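PDB 4I17: exported protein from Bacteroides fragilis, which is of unknown function but, as an alpha-helical TPR-repeat protein, probably serves as a scaffold for binding other proteins or peptides. Local coordinates for residues Ile216-Met219 / Gln220-Lys224; Glu123-Lys126 / Phe127-Gly131; Lys57-Glu60 / Ala61-Phe65. All coordinates share one frame; numbering follows the deposited sequence. Where two conformers were deposited one is given.

Contact 1 of 3, residues Ile216-Met219 / Gln220-Lys224; sequences IKQM and QDQVK
Two turns of the C-terminal helix 214-224 make this contact, in which Ile-216 to Met-219 meet Gln-220 to Lys-224 through i to i+4 backbone bonds and the side chains that follow them. Gln-218 O is gripped twice by one residue: Gln-222 N reaches it at 3.1 Å, and Gln-222 NE2 at 2.8 Å. The two donors come from opposite faces of the carbonyl plane, side-chain NE2 standing 38° out of it. A bend at chi2 (-34°) folds the Gln-222 side chain back over its own helix and brings NE2 to that oxygen. A water joins exposed Lys-217 to buried Gln-220, accepting from Lys-217 NZ and donating to Gln-220 OE1, while Gln-220 NE2 is held by the backbone oxygen of Val-200. Lys-217 NZ and Asp-221 OD1 stay 4.7 Å apart, opposite charges without direct contact. A second water donates to Asp-221 OD2 and, weakly, to Gln-218 OE1 in the conformer given. The inner side packs on helices 149-174 and 182-209: Ile-216 touches Tyr-157 and Val-207, and Val-223 touches Leu-203. Selenomethionine Met-219, in the conformer given, meets Val-223 with CG 4.3 Å from CG2.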
loop_
_atom_site.group_PDB
_atom_site.type_symbol
_atom_site.label_atom_id
_atom_site.label_comp_id
_atom_site.label_asym_id
_atom_site.label_seq_id
_atom_site.Cartn_x
_atom_site.Cartn_y
_atom_site.Cartn_z
ATOM N N ILE A 216 1.829 -19.803 -11.635
ATOM C CA ILE A 216 2.470 -19.909 -10.322
ATOM C C ILE A 216 2.854 -21.362 -10.063
ATOM O O ILE A 216 3.951 -21.621 -9.594
ATOM C CB ILE A 216 1.577 -19.366 -9.186
ATOM C CG1 ILE A 216 1.071 -17.948 -9.509
ATOM C CG2 ILE A 216 2.363 -19.389 -7.869
ATOM C CD1 ILE A 216 0.190 -17.305 -8.405
ATOM N N LYS A 217 1.977 -22.301 -10.428
ATOM C CA LYS A 217 2.256 -23.733 -10.260
ATOM C C LYS A 217 3.465 -24.112 -11.119
ATOM O O LYS A 217 4.361 -24.841 -10.671
ATOM C CB LYS A 217 0.997 -24.556 -10.631
ATOM C CG LYS A 217 1.134 -26.070 -10.446
ATOM C CD LYS A 217 1.070 -26.531 -8.999
ATOM C CE LYS A 217 1.557 -27.964 -8.896
ATOM N NZ LYS A 217 1.468 -28.478 -7.510
ATOM N N GLN A 218 3.518 -23.585 -12.349
ATOM C CA GLN A 218 4.639 -23.881 -13.247
ATOM C C GLN A 218 5.941 -23.357 -12.655
ATOM O O GLN A 218 6.965 -24.044 -12.690
ATOM C CB GLN A 218 4.378 -23.277 -14.627
ATOM C CG GLN A 218 3.389 -24.089 -15.437
ATOM C CD GLN A 218 4.030 -25.186 -16.265
ATOM O OE1 GLN A 218 3.702 -26.371 -16.161
ATOM N NE2 GLN A 218 4.923 -24.806 -17.153
HETATM N N MSE A 219 5.920 -22.162 -12.080
HETATM C CA MSE A 219 7.168 -21.673 -11.506
HETATM C C MSE A 219 7.561 -22.488 -10.271
HETATM O O MSE A 219 8.751 -22.770 -10.106
HETATM C CB MSE A 219 7.118 -20.187 -11.175
HETATM C CG MSE A 219 8.355 -19.769 -10.415
HETATM SE SE MSE A 219 8.408 -17.932 -10.116
HETATM C CE MSE A 219 9.137 -17.390 -11.861
ATOM N N GLN A 220 6.594 -22.932 -9.457
ATOM C CA GLN A 220 6.939 -23.758 -8.294
ATOM C C GLN A 220 7.618 -25.056 -8.763
ATOM O O GLN A 220 8.596 -25.509 -8.143
ATOM C CB GLN A 220 5.722 -24.053 -7.439
ATOM C CG GLN A 220 6.126 -24.608 -6.074
ATOM C CD GLN A 220 5.032 -25.375 -5.393
ATOM O OE1 GLN A 220 4.139 -25.932 -6.020
ATOM N NE2 GLN A 220 5.082 -25.419 -4.067
ATOM N N ASP A 221 7.134 -25.628 -9.883
ATOM C CA ASP A 221 7.748 -26.838 -10.452
ATOM C C ASP A 221 9.184 -26.567 -10.868
ATOM O O ASP A 221 10.048 -27.417 -10.649
ATOM C CB ASP A 221 6.949 -27.334 -11.671
ATOM C CG ASP A 221 5.549 -27.852 -11.388
ATOM O OD1 ASP A 221 5.271 -28.216 -10.226
ATOM O OD2 ASP A 221 4.744 -27.931 -12.341
ATOM N N GLN A 222 9.459 -25.370 -11.452
ATOM C CA GLN A 222 10.826 -25.008 -11.856
ATOM C C GLN A 222 11.721 -24.921 -10.618
ATOM O O GLN A 222 12.847 -25.390 -10.670
ATOM C CB GLN A 222 10.873 -23.669 -12.632
ATOM C CG GLN A 222 9.955 -23.516 -13.861
ATOM C CD GLN A 222 9.728 -24.767 -14.671
ATOM O OE1 GLN A 222 10.668 -25.347 -15.202
ATOM N NE2 GLN A 222 8.459 -25.195 -14.800
ATOM N N VAL A 223 11.222 -24.327 -9.520
ATOM C CA VAL A 223 12.023 -24.226 -8.289
ATOM C C VAL A 223 12.283 -25.636 -7.729
ATOM O O VAL A 223 13.432 -25.957 -7.407
ATOM C CB VAL A 223 11.456 -23.279 -7.206
ATOM C CG1 VAL A 223 12.523 -23.034 -6.126
ATOM C CG2 VAL A 223 11.025 -21.947 -7.804
ATOM N N LYS A 224 11.253 -26.492 -7.665
ATOM C CA LYS A 224 11.420 -27.871 -7.167
ATOM C C LYS A 224 12.493 -28.620 -7.942
ATOM O O LYS A 224 13.222 -29.401 -7.342
ATOM C CB LYS A 224 10.116 -28.670 -7.198
ATOM C CG LYS A 224 9.114 -28.212 -6.154
ATOM C CD LYS A 224 7.890 -29.119 -6.140
ATOM C CE LYS A 224 6.837 -28.591 -5.194
ATOM N NZ LYS A 224 5.586 -29.392 -5.257
HETATM O O HOH W 1 1.647 -26.659 -5.182
HETATM O O HOH W 2 6.338 -27.896 -14.857
#

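Contact 2 of 3, residues Glu123-Lys126 / Phe127-Gly131; sequences EGQK and FQQAG
The Phe-127 ring carries the ammonium group of Lys-126 over one face, with NZ 3.7 Å from the ring centroid and 19° off the ring normal, a cation-pi contact between consecutive residues. Bends at chi3 (77°) and chi4 (73°) curl the lysine chain over the ring; its CE adds a CH-pi contact, 4.1 Å from the same centroid. The carboxylate of Glu-123 runs alongside, its plane nearly perpendicular to the ring, and OE1 comes within 3.8 Å of Phe-127 CE2. Phe-127 also touches Lys-135 and Asn-139 of helix 133-143. Farther round the helix, Gln-125 and Gln-129 lie side by side with their amide planes steeply inclined to each other; the bond from Gln-129 NE2 to Gln-125 OE1 is weak, at 3.2 Å. The amide of Gln-128 turns elsewhere: OE1 is bonded to Tyr-140 OH, and the side chain touches Leu-162 and Asn-165 of helix 149-174. Backbone bonds continue to Ala-130 N, which donates to Lys-126 O at 3.2 Å. Gly-131, with positive phi, then closes helix 110-129: Gly-131 N donates to Gln-128 O at 3.1 Å, and Asn-132 N pairs with Phe-127 O. This is a Schellman motif, a glycine-terminated helix end, here leading into the turn before helix 133-143.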
loop_
_atom_site.group_PDB
_atom_site.type_symbol
_atom_site.label_atom_id
_atom_site.label_comp_id
_atom_site.label_asym_id
_atom_site.label_seq_id
_atom_site.Cartn_x
_atom_site.Cartn_y
_atom_site.Cartn_z
ATOM N N GLU A 123 7.186 -0.891 -3.399
ATOM C CA GLU A 123 8.388 -0.783 -2.562
ATOM C C GLU A 123 9.231 -2.047 -2.699
ATOM O O GLU A 123 10.448 -1.950 -2.900
ATOM C CB GLU A 123 8.033 -0.553 -1.083
ATOM C CG GLU A 123 7.542 0.855 -0.777
ATOM C CD GLU A 123 8.596 1.912 -1.052
ATOM O OE1 GLU A 123 9.605 1.934 -0.313
ATOM O OE2 GLU A 123 8.462 2.644 -2.061
ATOM N N GLY A 124 8.587 -3.224 -2.606
ATOM C CA GLY A 124 9.301 -4.491 -2.750
ATOM C C GLY A 124 10.007 -4.592 -4.098
ATOM O O GLY A 124 11.162 -5.025 -4.170
ATOM N N GLN A 125 9.318 -4.165 -5.174
ATOM C CA GLN A 125 9.845 -4.185 -6.554
ATOM C C GLN A 125 11.065 -3.282 -6.671
ATOM O O GLN A 125 12.085 -3.671 -7.262
ATOM C CB GLN A 125 8.741 -3.759 -7.544
ATOM C CG GLN A 125 9.068 -4.081 -8.996
ATOM C CD GLN A 125 8.042 -3.566 -9.981
ATOM O OE1 GLN A 125 8.369 -2.841 -10.929
ATOM N NE2 GLN A 125 6.796 -3.986 -9.827
ATOM N N LYS A 126 10.981 -2.095 -6.063
ATOM C CA LYS A 126 12.058 -1.106 -6.059
ATOM C C LYS A 126 13.301 -1.689 -5.359
ATOM O O LYS A 126 14.393 -1.610 -5.920
ATOM C CB LYS A 126 11.555 0.177 -5.373
ATOM C CG LYS A 126 12.573 1.307 -5.281
ATOM C CD LYS A 126 12.127 2.386 -4.287
ATOM C CE LYS A 126 12.320 2.002 -2.831
ATOM N NZ LYS A 126 13.754 2.021 -2.433
ATOM N N PHE A 127 13.129 -2.344 -4.191
ATOM C CA PHE A 127 14.261 -2.942 -3.465
ATOM C C PHE A 127 14.808 -4.179 -4.175
ATOM O O PHE A 127 16.022 -4.393 -4.165
ATOM C CB PHE A 127 13.902 -3.286 -2.016
ATOM C CG PHE A 127 13.814 -2.058 -1.132
ATOM C CD1 PHE A 127 14.960 -1.352 -0.775
ATOM C CD2 PHE A 127 12.595 -1.644 -0.609
ATOM C CE1 PHE A 127 14.881 -0.226 0.051
ATOM C CE2 PHE A 127 12.515 -0.522 0.231
ATOM C CZ PHE A 127 13.658 0.183 0.551
ATOM N N GLN A 128 13.933 -4.970 -4.800
ATOM C CA GLN A 128 14.350 -6.162 -5.553
ATOM C C GLN A 128 15.222 -5.742 -6.756
ATOM O O GLN A 128 16.252 -6.370 -7.019
ATOM C CB GLN A 128 13.116 -6.939 -6.031
ATOM C CG GLN A 128 13.487 -8.187 -6.824
ATOM C CD GLN A 128 12.303 -9.072 -7.064
ATOM O OE1 GLN A 128 11.186 -8.809 -6.608
ATOM N NE2 GLN A 128 12.531 -10.155 -7.777
ATOM N N GLN A 129 14.817 -4.667 -7.461
ATOM C CA GLN A 129 15.555 -4.143 -8.614
ATOM C C GLN A 129 16.931 -3.599 -8.206
ATOM O O GLN A 129 17.877 -3.711 -8.992
ATOM C CB GLN A 129 14.737 -3.074 -9.332
ATOM C CG GLN A 129 13.638 -3.672 -10.220
ATOM C CD GLN A 129 12.554 -2.694 -10.625
ATOM O OE1 GLN A 129 12.641 -1.473 -10.412
ATOM N NE2 GLN A 129 11.498 -3.219 -11.233
ATOM N N ALA A 130 17.067 -3.087 -6.966
ATOM C CA ALA A 130 18.330 -2.582 -6.429
ATOM C C ALA A 130 19.151 -3.683 -5.710
ATOM O O ALA A 130 20.164 -3.378 -5.068
ATOM C CB ALA A 130 18.061 -1.423 -5.479
ATOM N N GLY A 131 18.712 -4.941 -5.829
ATOM C CA GLY A 131 19.378 -6.102 -5.239
ATOM C C GLY A 131 19.324 -6.220 -3.726
ATOM O O GLY A 131 20.088 -7.003 -3.146
#

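Contact 3 of 3, residues Lys57-Glu60 / Ala61-Phe65; sequences KYKE and AADYF
Glu-60, Ala-61 and Lys-59 have the largest areas buried here; Glu-60 and Lys-59 meet the turn that follows, Ala-61 the residues before it. Glu-60 does so mainly through its backbone: Glu-60 O accepts from Tyr-64 N at 3.0 Å and also lies 3.1 Å from Tyr-64 CD2, obliquely to the phenol ring. Its CB approaches the same ring, 4.4 Å from Tyr-64 CE2. With CG beside the backbone N (chi1 -71°), the Tyr-64 ring is carried back along the helix to Glu-60, and it also touches Phe-27, Ser-31 and Leu-34 of helix 23-36. Ala-61 is buried; its N donates to Lys-57 O at 2.9 Å, the first bond of helix 58-70, with Lys-57 at the N-cap position. The methyl CB of Ala-61 rests 3.4 Å from Tyr-58 O and packs against Ala-52 and Ala-85 of the neighbouring helices. Small alanines that let neighbouring helices approach closely are a familiar feature of TPR folds, where antiparallel helices stack in a right-handed superhelix; here helix 58-70 lies against helices 42-54 and 75-88. Ala-62 likewise packs on Tyr-86. Lys-59, on the exposed side, reaches one turn ahead to form a salt bridge, NZ to Asp-63 OD1 at 2.8 Å. Bends at chi2 (65°) and chi4 (74°) bring the ammonium group forward to the aspartate, while Asp-63 N donates to Lys-59 O at 3.1 Å.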
loop_
_atom_site.group_PDB
_atom_site.type_symbol
_atom_site.label_atom_id
_atom_site.label_comp_id
_atom_site.label_asym_id
_atom_site.label_seq_id
_atom_site.Cartn_x
_atom_site.Cartn_y
_atom_site.Cartn_z
ATOM N N LYS A 57 -4.329 22.770 -0.895
ATOM C CA LYS A 57 -4.119 23.090 0.521
ATOM C C LYS A 57 -4.067 21.723 1.210
ATOM O O LYS A 57 -5.029 21.295 1.869
ATOM C CB LYS A 57 -5.235 24.020 1.051
ATOM C CG LYS A 57 -5.340 25.355 0.293
ATOM C CD LYS A 57 -6.335 26.298 0.999
ATOM C CE LYS A 57 -6.519 27.637 0.308
ATOM N NZ LYS A 57 -5.269 28.431 0.252
ATOM N N TYR A 58 -2.985 20.983 0.961
ATOM C CA TYR A 58 -2.877 19.597 1.439
ATOM C C TYR A 58 -2.894 19.428 2.928
ATOM O O TYR A 58 -3.535 18.476 3.379
ATOM C CB TYR A 58 -1.663 18.879 0.857
ATOM C CG TYR A 58 -1.545 19.028 -0.642
ATOM C CD1 TYR A 58 -2.573 18.610 -1.488
ATOM C CD2 TYR A 58 -0.391 19.545 -1.222
ATOM C CE1 TYR A 58 -2.480 18.776 -2.866
ATOM C CE2 TYR A 58 -0.293 19.720 -2.599
ATOM C CZ TYR A 58 -1.322 19.293 -3.415
ATOM O OH TYR A 58 -1.205 19.413 -4.766
ATOM N N LYS A 59 -2.224 20.310 3.708
ATOM C CA LYS A 59 -2.220 20.101 5.160
ATOM C C LYS A 59 -3.615 20.320 5.724
ATOM O O LYS A 59 -4.041 19.590 6.640
ATOM C CB LYS A 59 -1.168 21.001 5.862
ATOM C CG LYS A 59 -1.081 20.826 7.389
ATOM C CD LYS A 59 -0.593 19.426 7.825
ATOM C CE LYS A 59 -0.613 19.224 9.324
ATOM N NZ LYS A 59 -1.993 19.037 9.845
ATOM N N GLU A 60 -4.318 21.325 5.168
ATOM C CA GLU A 60 -5.681 21.663 5.559
ATOM C C GLU A 60 -6.592 20.470 5.231
ATOM O O GLU A 60 -7.421 20.080 6.058
ATOM C CB GLU A 60 -6.110 22.962 4.850
ATOM C CG GLU A 60 -5.181 24.137 5.167
ATOM C CD GLU A 60 -3.974 24.454 4.284
ATOM O OE1 GLU A 60 -3.240 23.533 3.838
ATOM O OE2 GLU A 60 -3.729 25.668 4.093
ATOM N N ALA A 61 -6.396 19.846 4.037
ATOM C CA ALA A 61 -7.196 18.686 3.625
ATOM C C ALA A 61 -7.104 17.567 4.690
ATOM O O ALA A 61 -8.131 17.076 5.192
ATOM C CB ALA A 61 -6.713 18.172 2.267
ATOM N N ALA A 62 -5.867 17.249 5.101
ATOM C CA ALA A 62 -5.611 16.215 6.097
ATOM C C ALA A 62 -6.330 16.557 7.418
ATOM O O ALA A 62 -6.974 15.682 7.993
ATOM C CB ALA A 62 -4.099 16.060 6.315
ATOM N N ASP A 63 -6.339 17.835 7.821
ATOM C CA ASP A 63 -7.031 18.284 9.039
ATOM C C ASP A 63 -8.551 18.053 8.943
ATOM O O ASP A 63 -9.155 17.594 9.905
ATOM C CB ASP A 63 -6.741 19.780 9.349
ATOM C CG ASP A 63 -5.313 20.035 9.846
ATOM O OD1 ASP A 63 -4.718 19.118 10.435
ATOM O OD2 ASP A 63 -4.798 21.151 9.635
ATOM N N TYR A 64 -9.168 18.387 7.812
ATOM C CA TYR A 64 -10.603 18.180 7.644
ATOM C C TYR A 64 -10.949 16.695 7.532
ATOM O O TYR A 64 -11.918 16.268 8.158
ATOM C CB TYR A 64 -11.168 18.984 6.459
ATOM C CG TYR A 64 -11.163 20.446 6.825
ATOM C CD1 TYR A 64 -12.012 20.938 7.814
ATOM C CD2 TYR A 64 -10.226 21.317 6.279
ATOM C CE1 TYR A 64 -11.932 22.267 8.241
ATOM C CE2 TYR A 64 -10.150 22.650 6.686
ATOM C CZ TYR A 64 -10.998 23.117 7.669
ATOM O OH TYR A 64 -10.891 24.422 8.066
ATOM N N PHE A 65 -10.160 15.896 6.795
ATOM C CA PHE A 65 -10.474 14.450 6.773
ATOM C C PHE A 65 -10.362 13.857 8.198
ATOM O O PHE A 65 -11.126 12.963 8.538
ATOM C CB PHE A 65 -9.562 13.718 5.798
ATOM C CG PHE A 65 -9.828 14.065 4.350
ATOM C CD1 PHE A 65 -11.086 13.850 3.781
ATOM C CD2 PHE A 65 -8.808 14.567 3.537
ATOM C CE1 PHE A 65 -11.310 14.103 2.430
ATOM C CE2 PHE A 65 -9.034 14.817 2.183
ATOM C CZ PHE A 65 -10.281 14.563 1.633
#

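From the N terminus, contact 3 comes first, at the start of helix 58-70, then contact 2 at the end of helix 110-129, and contact 1 in the last helix, 214-224. Each lies on one continuous stretch and closes no loop beyond a helical turn; they follow in series, neither nesting nor crossing. Contact 3 belongs to the N-terminal helices, packed with 23-36, 42-54 and 75-88, its centre about 32 Å from that of contact 2. Contacts 2 and 1 are closer, centres about 22 Å apart, and share helix 149-174 as a neighbour, although their nearest atoms remain about 9 Å apart. Contact 3 lies across the chain's centre from both.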